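Local structure of D-galactonate dehydratase family member RspA (Pantoea ananatis, 3T6C) at residues Ile35-Gly40 with Glu385-Cys390; Ser97-Gly102 with Asn112-Ile117; Lys205-Thr210 with Gly214-Pro219; Ile251-Ala256 with Pro277-Trp282; Lys332-Tyr337 with Thr345-Pro350. The protein catalyses, at a low rate in vitro and with one magnesium ion per subunit, the dehydration of D-gluconate to 2-dehydro-3-deoxy-D-gluconate. All blocks are in the same frame, centred on the assembly; numbering follows the deposited sequence.

Contact 1: Ile35-Gly40 with Glu385-Cys390; sequences ILTAPG and EVFPGC
Pro-39 puts the tip of its ring against Val-386, its CG lying 3.9 Å from Val-386 CG2 and almost as near to Val-386 CB and CG1. One ring carbon thus touches the whole branched end of the valine, and the two side chains cross at about a right angle. The same Pro-39 CG also reaches the edge of the Phe-387 ring, near the ring plane, 4.2 Å from CE1. Further round that ring, Phe-387 CZ meets the methyl of Thr-37, CG2 to CZ 4.0 Å, the two side chains coming from opposite directions and the methyl approaching the ring obliquely. Everything that meets here is carbon.

The threonine torsion explains the division of labour: OG1 stands anti to the backbone N (chi1 -174°), which leaves CG2 to face the phenylalanine, while OG1 hydrogen-bonds to the carbonyl of Ala-415. Phe-387 is the first residue past the helix to leave helical backbone angles, and it starts a type II beta turn that runs to Cys-390.

The end of strand 29-37 and the residues just after it pack on the end of helix 381-386 and the turn that follows, so the antiparallel sheet of the N-terminal domain meets the chain beyond the last barrel strand, 374-375. Leu-44 and Val-46 of strand 44-51 lie against Phe-387, and Leu-414 and Ala-415 of helix 412-415 against Val-386.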
# COMPACT_ATOMS: atom_id res chain seq x y z
N ILE A 35 -8.38 6.97 48.61
CA ILE A 35 -9.22 6.18 49.47
C ILE A 35 -9.36 4.80 48.81
O ILE A 35 -9.72 4.69 47.61
CB ILE A 35 -10.60 6.82 49.61
CG1 ILE A 35 -10.47 8.16 50.38
CG2 ILE A 35 -11.53 5.91 50.38
CD1 ILE A 35 -11.62 9.14 50.09
N LEU A 36 -9.04 3.76 49.59
CA LEU A 36 -9.16 2.38 49.12
C LEU A 36 -10.35 1.78 49.85
O LEU A 36 -10.39 1.69 51.09
CB LEU A 36 -7.90 1.58 49.43
CG LEU A 36 -6.57 2.00 48.81
CD1 LEU A 36 -5.44 1.01 49.12
CD2 LEU A 36 -6.71 2.22 47.37
N THR A 37 -11.35 1.36 49.07
CA THR A 37 -12.59 0.83 49.68
C THR A 37 -13.23 -0.26 48.80
O THR A 37 -13.03 -0.25 47.60
CB THR A 37 -13.61 2.01 49.96
OG1 THR A 37 -14.75 1.51 50.67
CG2 THR A 37 -14.12 2.70 48.69
N ALA A 38 -13.99 -1.18 49.41
CA ALA A 38 -14.55 -2.28 48.65
C ALA A 38 -16.03 -2.60 48.98
O ALA A 38 -16.33 -3.72 49.32
CB ALA A 38 -13.68 -3.54 48.86
N PRO A 39 -16.94 -1.62 48.82
CA PRO A 39 -18.31 -1.84 49.33
C PRO A 39 -19.08 -2.86 48.51
O PRO A 39 -20.01 -3.47 49.03
CB PRO A 39 -18.97 -0.45 49.24
CG PRO A 39 -17.75 0.56 49.15
CD PRO A 39 -16.70 -0.24 48.35
N GLY A 40 -18.71 -3.02 47.24
CA GLY A 40 -19.32 -4.02 46.37
C GLY A 40 -18.59 -5.36 46.32
O GLY A 40 -18.95 -6.24 45.54
N GLU A 385 -24.83 3.55 49.25
CA GLU A 385 -24.67 4.25 50.51
C GLU A 385 -23.32 4.97 50.60
O GLU A 385 -23.26 6.14 50.98
CB GLU A 385 -24.74 3.23 51.64
CG GLU A 385 -24.71 3.82 53.03
CD GLU A 385 -25.63 3.07 53.99
OE1 GLU A 385 -26.16 3.70 54.88
OE2 GLU A 385 -25.84 1.84 53.84
N VAL A 386 -22.25 4.25 50.26
CA VAL A 386 -20.88 4.83 50.33
C VAL A 386 -20.67 5.92 49.29
O VAL A 386 -19.95 6.88 49.53
CB VAL A 386 -19.81 3.74 50.19
CG1 VAL A 386 -18.41 4.36 50.08
CG2 VAL A 386 -19.85 2.82 51.47
N PHE A 387 -21.35 5.80 48.16
CA PHE A 387 -21.26 6.79 47.08
C PHE A 387 -22.60 7.40 46.75
O PHE A 387 -23.22 7.02 45.78
CB PHE A 387 -20.66 6.14 45.81
CG PHE A 387 -19.24 5.64 45.97
CD1 PHE A 387 -18.99 4.32 46.43
CD2 PHE A 387 -18.18 6.45 45.63
CE1 PHE A 387 -17.66 3.85 46.55
CE2 PHE A 387 -16.88 6.01 45.73
CZ PHE A 387 -16.61 4.70 46.20
N PRO A 388 -23.07 8.37 47.54
CA PRO A 388 -24.37 8.99 47.22
C PRO A 388 -24.36 9.64 45.84
O PRO A 388 -23.38 10.29 45.45
CB PRO A 388 -24.53 10.08 48.30
CG PRO A 388 -23.68 9.56 49.44
CD PRO A 388 -22.50 8.88 48.80
N GLY A 389 -25.45 9.44 45.08
CA GLY A 389 -25.50 9.96 43.71
C GLY A 389 -25.42 8.93 42.61
O GLY A 389 -25.38 9.29 41.44
N CYS A 390 -25.37 7.63 42.93
CA CYS A 390 -25.26 6.65 41.86
C CYS A 390 -26.45 6.80 40.89
O CYS A 390 -27.55 7.17 41.34
CB CYS A 390 -25.32 5.25 42.46
SG CYS A 390 -23.78 4.80 43.34

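Contact 2: Ser97-Gly102 with Asn112-Ile117; sequences SAAVSG and NALSGI
Leu-114 points its forked end at two consecutive alanines, one methyl for each. CD1 comes to 3.7 Å from Ala-98 CB, and CD2 lies 3.9 Å from Ala-99 CB, also brushing the Ala-99 backbone at CA. The two alanines present themselves differently: the CB of Ala-98 points toward the helix opposite, whereas that of Ala-99 projects to the flank, and the leucine reaches both. Its extended first torsion (chi1 179°, CG opposite the backbone N) carries the fork out from helix 108-129 to span the pair.

The small alanine side chains let the backbones come close, with Ala-99 CA and Leu-114 CA 6.8 Å apart. Nearby, the carbonyl of Ala-98 is gripped twice by Ser-101, through its backbone N and through OG at 2.8 Å. That serine also bonds to Arg-67 and Thr-428 of the second subunit, while Phe-82 of helix 68-83 lies against Ala-98.

The contact itself is purely aliphatic, methyl on methyl. Its hold therefore probably rests on close fit and van der Waals contact between two helices of the N-terminal domain, and the polar bonds are left to the neighbouring backbone and Ser-101.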
# COMPACT_ATOMS: atom_id res chain seq x y z
N SER A 97 1.15 17.78 31.78
CA SER A 97 2.33 17.80 32.65
C SER A 97 2.38 16.60 33.63
O SER A 97 3.46 16.00 33.81
CB SER A 97 2.45 19.16 33.38
OG SER A 97 1.33 19.38 34.25
N ALA A 98 1.25 16.22 34.21
CA ALA A 98 1.29 15.06 35.13
C ALA A 98 1.66 13.82 34.31
O ALA A 98 2.43 12.97 34.79
CB ALA A 98 -0.06 14.88 35.83
N ALA A 99 1.15 13.73 33.07
CA ALA A 99 1.38 12.56 32.25
C ALA A 99 2.86 12.29 32.00
O ALA A 99 3.26 11.14 31.92
CB ALA A 99 0.64 12.68 30.89
N VAL A 100 3.64 13.35 31.82
CA VAL A 100 5.07 13.23 31.56
C VAL A 100 5.95 13.44 32.77
O VAL A 100 7.17 13.45 32.63
CB VAL A 100 5.53 14.19 30.41
CG1 VAL A 100 4.77 13.85 29.10
CG2 VAL A 100 5.38 15.69 30.81
N SER A 101 5.36 13.62 33.97
CA SER A 101 6.16 14.04 35.14
C SER A 101 7.22 13.02 35.54
O SER A 101 8.27 13.40 36.04
CB SER A 101 5.22 14.35 36.33
OG SER A 101 4.45 13.18 36.69
N GLY A 102 6.93 11.74 35.30
CA GLY A 102 7.88 10.67 35.56
C GLY A 102 8.63 10.21 34.32
O GLY A 102 9.38 9.18 34.42
N ASN A 112 -3.88 5.09 35.57
CA ASN A 112 -4.96 5.09 36.56
C ASN A 112 -4.74 6.16 37.61
O ASN A 112 -5.69 6.82 38.05
CB ASN A 112 -5.08 3.71 37.21
CG ASN A 112 -6.03 2.83 36.47
OD1 ASN A 112 -7.23 2.88 36.71
ND2 ASN A 112 -5.52 2.04 35.51
N ALA A 113 -3.49 6.34 38.03
CA ALA A 113 -3.20 7.45 38.94
C ALA A 113 -3.61 8.80 38.30
O ALA A 113 -4.21 9.65 38.96
CB ALA A 113 -1.72 7.46 39.32
N LEU A 114 -3.24 9.01 37.03
CA LEU A 114 -3.56 10.23 36.30
C LEU A 114 -5.08 10.39 36.21
O LEU A 114 -5.62 11.51 36.35
CB LEU A 114 -2.89 10.14 34.92
CG LEU A 114 -3.14 11.30 34.00
CD1 LEU A 114 -2.73 12.63 34.67
CD2 LEU A 114 -2.32 10.98 32.72
N SER A 115 -5.79 9.28 35.97
CA SER A 115 -7.27 9.35 35.89
C SER A 115 -7.92 9.83 37.17
O SER A 115 -8.90 10.61 37.14
CB SER A 115 -7.81 7.90 35.62
OG SER A 115 -9.23 7.91 35.61
N GLY A 116 -7.40 9.40 38.32
CA GLY A 116 -8.01 9.78 39.57
C GLY A 116 -7.93 11.30 39.71
O GLY A 116 -8.92 11.95 40.13
N ILE A 117 -6.78 11.85 39.34
CA ILE A 117 -6.57 13.30 39.34
C ILE A 117 -7.48 13.99 38.34
O ILE A 117 -8.20 14.92 38.69
CB ILE A 117 -5.10 13.65 39.00
CG1 ILE A 117 -4.15 13.11 40.09
CG2 ILE A 117 -4.93 15.15 38.86
CD1 ILE A 117 -4.63 13.34 41.49

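Contact 3: Lys205-Thr210 with Gly214-Pro219; sequences KRSPRT and GIYFDP. With EDO (1,2-ethanediol), chain G.
The Lys-205 chain is bent at its last two torsions (chi4 -62°), which folds its ammonium back to the open end of the Asp-218 carboxylate; the aspartate itself holds CG anti to the backbone N (chi1 -176°). The lysine then takes the aspartate from both its ends. Lys-205 NZ straddles the two oxygens on their syn sides, 3.0 Å from Asp-218 OD1 and 3.1 Å from Asp-218 OD2, a little out of the carboxylate plane. The backbone N of Lys-205 reaches Asp-218 OD2 at 2.7 Å in a nearly straight bond (172°), arriving almost in line with the C-O bond. OD2 thus accepts two hydrogen bonds from one residue, which would be expected to keep the carboxylate charged. The ammonium has a second carboxylate in Glu-220. Farther along, Ser-207 OG lies obliquely beside the Tyr-216 ring and bonds to Pro-433 O. The backbone N of Asp-218 donates to O2 of a bound ethanediol.

Asp-218 is also the N-cap of helix 219-237, its OD1 accepting from Ala-221 N. This pairs a side-chain helix cap with a salt bridge and ties the start of that helix to the preceding loop, whose Arg-206 and Arg-209 bind the third subunit.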
# COMPACT_ATOMS: atom_id res chain seq x y z
N LYS A 205 -9.74 -31.22 26.02
CA LYS A 205 -8.70 -32.18 25.81
C LYS A 205 -8.08 -32.55 27.14
O LYS A 205 -8.10 -31.76 28.12
CB LYS A 205 -7.66 -31.51 24.91
CG LYS A 205 -8.09 -31.44 23.41
CD LYS A 205 -6.99 -30.87 22.53
CE LYS A 205 -6.78 -29.39 22.79
NZ LYS A 205 -8.04 -28.66 22.46
N ARG A 206 -7.49 -33.75 27.15
CA ARG A 206 -6.79 -34.28 28.30
C ARG A 206 -5.42 -33.59 28.46
O ARG A 206 -4.76 -33.29 27.47
CB ARG A 206 -6.59 -35.78 28.10
CG ARG A 206 -5.95 -36.49 29.25
CD ARG A 206 -5.93 -38.00 28.99
NE ARG A 206 -6.00 -38.31 27.55
CZ ARG A 206 -4.99 -38.17 26.70
NH1 ARG A 206 -5.15 -38.46 25.42
NH2 ARG A 206 -3.81 -37.71 27.13
N SER A 207 -5.03 -33.32 29.71
CA SER A 207 -3.72 -32.72 30.03
C SER A 207 -2.63 -33.78 30.11
O SER A 207 -2.93 -34.95 30.16
CB SER A 207 -3.81 -32.00 31.37
OG SER A 207 -4.64 -30.84 31.24
N PRO A 208 -1.34 -33.36 30.15
CA PRO A 208 -0.26 -34.32 30.38
C PRO A 208 -0.38 -34.95 31.77
O PRO A 208 -1.23 -34.51 32.56
CB PRO A 208 1.01 -33.46 30.36
CG PRO A 208 0.62 -32.18 29.66
CD PRO A 208 -0.85 -31.99 29.91
N ARG A 209 0.47 -35.91 32.10
CA ARG A 209 0.29 -36.68 33.32
C ARG A 209 0.57 -35.91 34.61
O ARG A 209 0.10 -36.30 35.67
CB ARG A 209 1.08 -37.98 33.27
CG ARG A 209 2.52 -37.78 32.94
CD ARG A 209 3.09 -39.10 32.48
NE ARG A 209 4.54 -39.00 32.36
CZ ARG A 209 5.28 -39.96 31.81
NH1 ARG A 209 4.68 -41.04 31.29
NH2 ARG A 209 6.59 -39.81 31.72
N THR A 210 1.32 -34.81 34.50
CA THR A 210 1.38 -33.85 35.60
C THR A 210 1.25 -32.48 34.97
O THR A 210 1.55 -32.31 33.79
CB THR A 210 2.72 -33.88 36.34
OG1 THR A 210 3.73 -33.45 35.43
CG2 THR A 210 3.02 -35.24 36.88
N GLY A 214 -3.13 -23.89 38.03
CA GLY A 214 -3.73 -22.84 37.23
C GLY A 214 -5.21 -23.08 37.04
O GLY A 214 -5.71 -24.13 37.50
N ILE A 215 -5.89 -22.16 36.34
CA ILE A 215 -7.29 -22.36 36.03
C ILE A 215 -7.30 -22.80 34.57
O ILE A 215 -7.04 -22.01 33.66
CB ILE A 215 -8.11 -21.04 36.17
CG1 ILE A 215 -7.84 -20.38 37.53
CG2 ILE A 215 -9.55 -21.33 35.91
CD1 ILE A 215 -8.06 -21.28 38.73
N TYR A 216 -7.55 -24.10 34.35
CA TYR A 216 -7.48 -24.70 33.02
C TYR A 216 -8.73 -24.45 32.20
O TYR A 216 -9.89 -24.43 32.71
CB TYR A 216 -7.16 -26.20 33.16
CG TYR A 216 -5.71 -26.41 33.45
CD1 TYR A 216 -5.17 -26.08 34.69
CD2 TYR A 216 -4.86 -26.86 32.46
CE1 TYR A 216 -3.80 -26.24 34.93
CE2 TYR A 216 -3.50 -27.00 32.66
CZ TYR A 216 -2.99 -26.70 33.90
OH TYR A 216 -1.64 -26.83 34.10
N PHE A 217 -8.49 -24.22 30.91
CA PHE A 217 -9.61 -24.04 29.96
C PHE A 217 -9.18 -24.60 28.64
O PHE A 217 -7.98 -24.86 28.46
CB PHE A 217 -9.99 -22.57 29.84
CG PHE A 217 -9.01 -21.76 29.02
CD1 PHE A 217 -7.74 -21.45 29.54
CD2 PHE A 217 -9.36 -21.31 27.76
CE1 PHE A 217 -6.81 -20.69 28.77
CE2 PHE A 217 -8.48 -20.54 26.99
CZ PHE A 217 -7.20 -20.22 27.49
N ASP A 218 -10.13 -24.86 27.72
CA ASP A 218 -9.80 -25.45 26.44
C ASP A 218 -10.26 -24.46 25.37
O ASP A 218 -11.47 -24.39 25.08
CB ASP A 218 -10.47 -26.82 26.30
CG ASP A 218 -10.06 -27.53 25.00
OD1 ASP A 218 -9.91 -26.89 23.97
OD2 ASP A 218 -9.77 -28.72 25.02
N PRO A 219 -9.31 -23.77 24.74
CA PRO A 219 -9.70 -22.79 23.71
C PRO A 219 -10.46 -23.40 22.54
O PRO A 219 -11.29 -22.68 22.00
CB PRO A 219 -8.38 -22.22 23.20
CG PRO A 219 -7.27 -22.87 23.95
CD PRO A 219 -7.84 -23.87 24.93
C1 EDO G . -13.44 -25.28 30.91
O1 EDO G . -14.36 -26.12 31.61
C2 EDO G . -13.41 -25.71 29.44
O2 EDO G . -12.95 -24.62 28.61

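Contact 4: Ile251-Ala256 with Pro277-Trp282; sequences ITPINA and PENTEW. With EDO (1,2-ethanediol), chain H.
The indole of Trp-282 carries Pro-253 on one face: Pro-253 CB sits 3.2 Å above the ring plane, toward the rim, in a CH-pi contact. CB lies 3.6 Å from the centroid of the five-membered ring, 28° off its normal, and comes within 3.3 Å of Trp-282 CD2. The neighbouring ring carbon, Pro-253 CG, runs on over the pyrrole side, 3.7 Å from Trp-282 CD1, so the proline lies across the inner part of the indole and leaves the far benzo carbons alone. At the edge of the indole, in its plane, is the carbonyl O of Asn-279, which also accepts the backbone N of Trp-282. The pyrrole NE1 turns to another chain, donating to the carbonyl of Asn-341 of the third subunit.

Pro-253 is the first residue of helix 253-262, directly after its N-cap Thr-252, whose OG1 takes a weak capping bond from Asn-255 N. The CH-pi contact therefore joins the start of one outer helix of the (beta/alpha) barrel to the loop that follows the next strand, 270-272, and leads into helix 283-289.

With CG opposite the carbonyl carbon (chi1 -73°), the amide of Asn-279 also touches this proline, ND2 lying 3.8 Å from Pro-253 CG. The same ND2 donates to O2 of an ethanediol, at 3.0 Å and 161°, and that molecule also touches Pro-253 CD.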
# COMPACT_ATOMS: atom_id res chain seq x y z
N ILE A 251 -8.53 -17.19 22.50
CA ILE A 251 -8.30 -18.11 21.38
C ILE A 251 -7.24 -17.52 20.43
O ILE A 251 -6.91 -16.32 20.53
CB ILE A 251 -9.60 -18.41 20.58
CG1 ILE A 251 -10.21 -17.11 20.06
CG2 ILE A 251 -10.65 -19.10 21.51
CD1 ILE A 251 -11.64 -17.32 19.47
N THR A 252 -6.71 -18.32 19.53
CA THR A 252 -5.73 -17.78 18.59
C THR A 252 -6.39 -16.85 17.56
O THR A 252 -7.60 -16.98 17.31
CB THR A 252 -5.04 -18.89 17.77
OG1 THR A 252 -5.99 -19.57 16.97
CG2 THR A 252 -4.25 -19.87 18.69
N PRO A 253 -5.63 -15.94 16.94
CA PRO A 253 -6.30 -15.00 16.03
C PRO A 253 -7.06 -15.66 14.88
O PRO A 253 -8.20 -15.26 14.57
CB PRO A 253 -5.14 -14.10 15.54
CG PRO A 253 -4.13 -14.09 16.74
CD PRO A 253 -4.23 -15.55 17.26
N ILE A 254 -6.49 -16.69 14.26
CA ILE A 254 -7.16 -17.27 13.13
C ILE A 254 -8.46 -17.93 13.61
O ILE A 254 -9.50 -17.90 12.93
CB ILE A 254 -6.24 -18.22 12.37
CG1 ILE A 254 -6.89 -18.72 11.09
CG2 ILE A 254 -5.88 -19.41 13.24
CD1 ILE A 254 -7.19 -17.63 10.06
N ASN A 255 -8.43 -18.58 14.79
CA ASN A 255 -9.68 -19.16 15.33
C ASN A 255 -10.71 -18.09 15.71
O ASN A 255 -11.92 -18.31 15.57
CB ASN A 255 -9.42 -20.11 16.49
CG ASN A 255 -8.69 -21.39 16.06
OD1 ASN A 255 -8.74 -21.81 14.89
ND2 ASN A 255 -8.04 -22.02 17.00
N ALA A 256 -10.24 -16.89 16.08
CA ALA A 256 -11.18 -15.79 16.30
C ALA A 256 -11.80 -15.29 15.00
O ALA A 256 -12.93 -14.89 15.01
CB ALA A 256 -10.47 -14.62 16.97
N PRO A 277 -4.29 -7.23 22.98
CA PRO A 277 -3.66 -6.01 22.43
C PRO A 277 -2.38 -6.31 21.68
O PRO A 277 -2.12 -5.67 20.65
CB PRO A 277 -3.33 -5.19 23.70
CG PRO A 277 -4.38 -5.61 24.66
CD PRO A 277 -4.41 -7.13 24.45
N GLU A 278 -1.62 -7.32 22.13
CA GLU A 278 -0.36 -7.62 21.48
C GLU A 278 -0.56 -8.22 20.08
O GLU A 278 0.43 -8.32 19.33
CB GLU A 278 0.43 -8.57 22.37
CG GLU A 278 0.82 -7.94 23.73
CD GLU A 278 -0.18 -8.16 24.88
OE1 GLU A 278 -1.34 -8.58 24.65
OE2 GLU A 278 0.25 -7.94 26.03
N ASN A 279 -1.77 -8.68 19.76
CA ASN A 279 -2.15 -9.24 18.45
C ASN A 279 -2.98 -8.34 17.54
O ASN A 279 -3.71 -8.85 16.66
CB ASN A 279 -2.75 -10.64 18.55
CG ASN A 279 -1.69 -11.71 18.87
OD1 ASN A 279 -0.56 -11.64 18.37
ND2 ASN A 279 -2.08 -12.73 19.67
N THR A 280 -3.08 -7.06 17.88
CA THR A 280 -3.88 -6.14 17.05
C THR A 280 -3.61 -6.15 15.54
O THR A 280 -4.52 -5.88 14.77
CB THR A 280 -3.79 -4.67 17.55
OG1 THR A 280 -2.43 -4.29 17.67
CG2 THR A 280 -4.51 -4.53 18.90
N GLU A 281 -2.42 -6.53 15.10
CA GLU A 281 -2.14 -6.57 13.66
C GLU A 281 -2.99 -7.63 12.94
O GLU A 281 -3.16 -7.56 11.76
CB GLU A 281 -0.63 -6.82 13.45
CG GLU A 281 0.16 -5.55 13.76
CD GLU A 281 1.68 -5.75 13.75
OE1 GLU A 281 2.15 -6.89 13.53
OE2 GLU A 281 2.37 -4.74 14.05
N TRP A 282 -3.54 -8.60 13.69
CA TRP A 282 -4.37 -9.61 13.06
C TRP A 282 -5.77 -9.08 12.67
O TRP A 282 -6.51 -9.76 11.93
CB TRP A 282 -4.52 -10.79 14.04
CG TRP A 282 -3.28 -11.66 14.10
CD1 TRP A 282 -2.15 -11.49 14.91
CD2 TRP A 282 -3.04 -12.82 13.30
NE1 TRP A 282 -1.26 -12.51 14.63
CE2 TRP A 282 -1.76 -13.32 13.64
CE3 TRP A 282 -3.78 -13.49 12.32
CZ2 TRP A 282 -1.21 -14.46 13.05
CZ3 TRP A 282 -3.22 -14.65 11.72
CH2 TRP A 282 -1.96 -15.12 12.09
C1 EDO H . -0.72 -17.81 19.93
O1 EDO H . 0.70 -17.99 20.28
C2 EDO H . -1.16 -16.36 19.61
O2 EDO H . -0.70 -15.27 20.51

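Contact 5: Lys332-Tyr337 with Thr345-Pro350; sequences KKIAIY and TAWHSP. With GCO (D-gluconic acid), chain D.
Trp-347 meets Ala-335 with the outer rim of its indole: Ala-335 CB lies near the ring plane, 3.9 Å from Trp-347 CZ2. Ile-334 touches the same rim more loosely, its CG2 4.4 Å from Trp-347 CH2 and again close to the plane. Thr-345 lies over a face of the indole with CB, and its methyl CG2 reaches Ala-335 CB at 4.0 Å. Chi1 of Trp-347 (-52°) sets CG opposite the carbonyl carbon, and chi2 (120°) turns the benzo end to the helix. Beyond the indole, helix 355-367 supplies Asn-361 and Leu-364.

The next residue belongs to the ligand pocket. His-348 NE2 donates to O5 of the bound gluconate at 2.8 Å, the oxygen lying at the ring edge, while His-348 ND1 is paired with His-321. Pro-350, at a position probably important for activity and substrate specificity, lays CD over a face of the imidazole, and its CG comes to 3.4 Å from gluconate O5.

Strand 344-345 and the loop after it pack on the preceding helix 328-340, one of the alternating helix and strand steps of the (beta/alpha) barrel of the mandelate racemase/muconate lactonizing enzyme family, where residues beyond the strands' C-terminal ends line the acid-sugar site.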
# COMPACT_ATOMS: atom_id res chain seq x y z
N LYS A 332 -12.48 11.71 26.28
CA LYS A 332 -13.23 12.56 25.36
C LYS A 332 -12.52 12.63 24.03
O LYS A 332 -13.17 12.61 22.95
CB LYS A 332 -13.41 13.97 25.98
CG LYS A 332 -14.18 14.95 25.12
CD LYS A 332 -15.61 14.51 24.91
CE LYS A 332 -16.44 15.65 24.33
NZ LYS A 332 -17.80 15.22 24.00
N LYS A 333 -11.19 12.67 24.07
CA LYS A 333 -10.40 12.70 22.82
C LYS A 333 -10.57 11.39 22.03
O LYS A 333 -10.72 11.43 20.82
CB LYS A 333 -8.92 12.98 23.06
CG LYS A 333 -8.76 14.34 23.76
CD LYS A 333 -7.29 14.58 23.97
CE LYS A 333 -7.16 15.95 24.73
NZ LYS A 333 -5.78 16.03 25.29
N ILE A 334 -10.56 10.26 22.71
CA ILE A 334 -10.74 8.98 22.01
C ILE A 334 -12.16 8.89 21.47
O ILE A 334 -12.40 8.34 20.39
CB ILE A 334 -10.48 7.81 23.01
CG1 ILE A 334 -8.97 7.75 23.31
CG2 ILE A 334 -10.96 6.49 22.36
CD1 ILE A 334 -8.62 6.93 24.55
N ALA A 335 -13.15 9.41 22.23
CA ALA A 335 -14.52 9.36 21.75
C ALA A 335 -14.65 10.17 20.45
O ALA A 335 -15.32 9.76 19.51
CB ALA A 335 -15.45 9.88 22.84
N ILE A 336 -14.05 11.35 20.42
CA ILE A 336 -14.05 12.22 19.22
C ILE A 336 -13.27 11.59 18.06
O ILE A 336 -13.74 11.58 16.90
CB ILE A 336 -13.48 13.60 19.58
CG1 ILE A 336 -14.56 14.35 20.38
CG2 ILE A 336 -13.05 14.36 18.28
CD1 ILE A 336 -14.03 15.63 21.05
N TYR A 337 -12.11 11.03 18.35
CA TYR A 337 -11.35 10.37 17.28
C TYR A 337 -12.17 9.21 16.67
O TYR A 337 -12.18 9.01 15.46
CB TYR A 337 -10.02 9.84 17.87
CG TYR A 337 -8.96 9.67 16.81
CD1 TYR A 337 -8.16 10.75 16.48
CD2 TYR A 337 -8.78 8.46 16.15
CE1 TYR A 337 -7.21 10.66 15.48
CE2 TYR A 337 -7.84 8.37 15.12
CZ TYR A 337 -7.08 9.47 14.79
OH TYR A 337 -6.12 9.36 13.80
N THR A 345 -18.77 4.32 20.98
CA THR A 345 -18.15 4.07 22.31
C THR A 345 -18.88 2.96 23.07
O THR A 345 -20.12 2.83 22.98
CB THR A 345 -18.10 5.36 23.19
OG1 THR A 345 -19.44 5.68 23.62
CG2 THR A 345 -17.53 6.53 22.40
N ALA A 346 -18.10 2.07 23.70
CA ALA A 346 -18.67 1.15 24.68
C ALA A 346 -17.64 1.09 25.82
O ALA A 346 -16.98 0.04 26.02
CB ALA A 346 -18.78 -0.24 23.95
N TRP A 347 -17.72 2.03 26.75
CA TRP A 347 -16.70 2.05 27.81
C TRP A 347 -16.84 0.83 28.70
O TRP A 347 -17.95 0.42 29.04
CB TRP A 347 -16.83 3.33 28.67
CG TRP A 347 -16.84 4.62 27.86
CD1 TRP A 347 -17.85 5.55 27.84
CD2 TRP A 347 -15.84 5.11 26.99
NE1 TRP A 347 -17.52 6.60 27.01
CE2 TRP A 347 -16.30 6.35 26.46
CE3 TRP A 347 -14.57 4.63 26.58
CZ2 TRP A 347 -15.53 7.15 25.62
CZ3 TRP A 347 -13.83 5.42 25.69
CH2 TRP A 347 -14.32 6.66 25.23
N HIS A 348 -15.69 0.30 29.13
CA HIS A 348 -15.66 -0.86 30.08
C HIS A 348 -16.21 -0.45 31.45
O HIS A 348 -15.84 0.61 32.00
CB HIS A 348 -14.21 -1.31 30.14
CG HIS A 348 -13.92 -2.39 31.16
ND1 HIS A 348 -13.39 -2.09 32.40
CD2 HIS A 348 -14.02 -3.75 31.11
CE1 HIS A 348 -13.20 -3.22 33.08
NE2 HIS A 348 -13.54 -4.24 32.31
N SER A 349 -17.21 -1.21 31.92
CA SER A 349 -17.82 -0.89 33.21
C SER A 349 -18.46 -2.08 33.93
O SER A 349 -19.69 -2.14 34.01
CB SER A 349 -18.87 0.19 32.95
OG SER A 349 -19.15 0.87 34.17
N PRO A 350 -17.68 -3.03 34.40
CA PRO A 350 -17.99 -4.22 35.17
C PRO A 350 -17.93 -3.84 36.67
O PRO A 350 -18.38 -2.77 37.07
CB PRO A 350 -16.92 -5.21 34.71
CG PRO A 350 -15.77 -4.40 34.61
CD PRO A 350 -16.23 -2.97 34.18
C1 GCO D . -15.73 -7.08 30.74
C2 GCO D . -14.36 -7.48 31.12
C3 GCO D . -14.17 -7.82 32.58
C4 GCO D . -12.70 -7.94 32.93
C5 GCO D . -12.45 -7.40 34.31
C6 GCO D . -11.00 -7.46 34.73
O1A GCO D . -16.54 -6.58 31.57
O1B GCO D . -16.04 -7.11 29.50
O2 GCO D . -13.87 -8.39 30.17
O3 GCO D . -14.86 -8.99 32.80
O4 GCO D . -12.36 -9.31 32.86
O5 GCO D . -12.88 -6.09 34.35
O6 GCO D . -10.73 -6.92 36.02

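Contact 5 alone holds residues of the gluconate pocket, His-348 and Pro-350, and its Trp-347 side chain stands about 11 Å from the magnesium ion. Contact 1, which closes a loop around the other four, joins the N-terminal domain to the chain beyond the last barrel strand; its Pro-39 side chain is about 11 Å from that of Asp-352, a substrate-binding residue. Contact 2 lies within the N-terminal domain, its centre 19 Å from that of contact 5. Contacts 3 and 4 touch, through Pro-219 O and Ile-251 CG2 at 3.7 Å, and both border the third subunit; contacts 2 and 4 both border the second. Contacts 1 and 4 lie on opposite sides of the chain's centre.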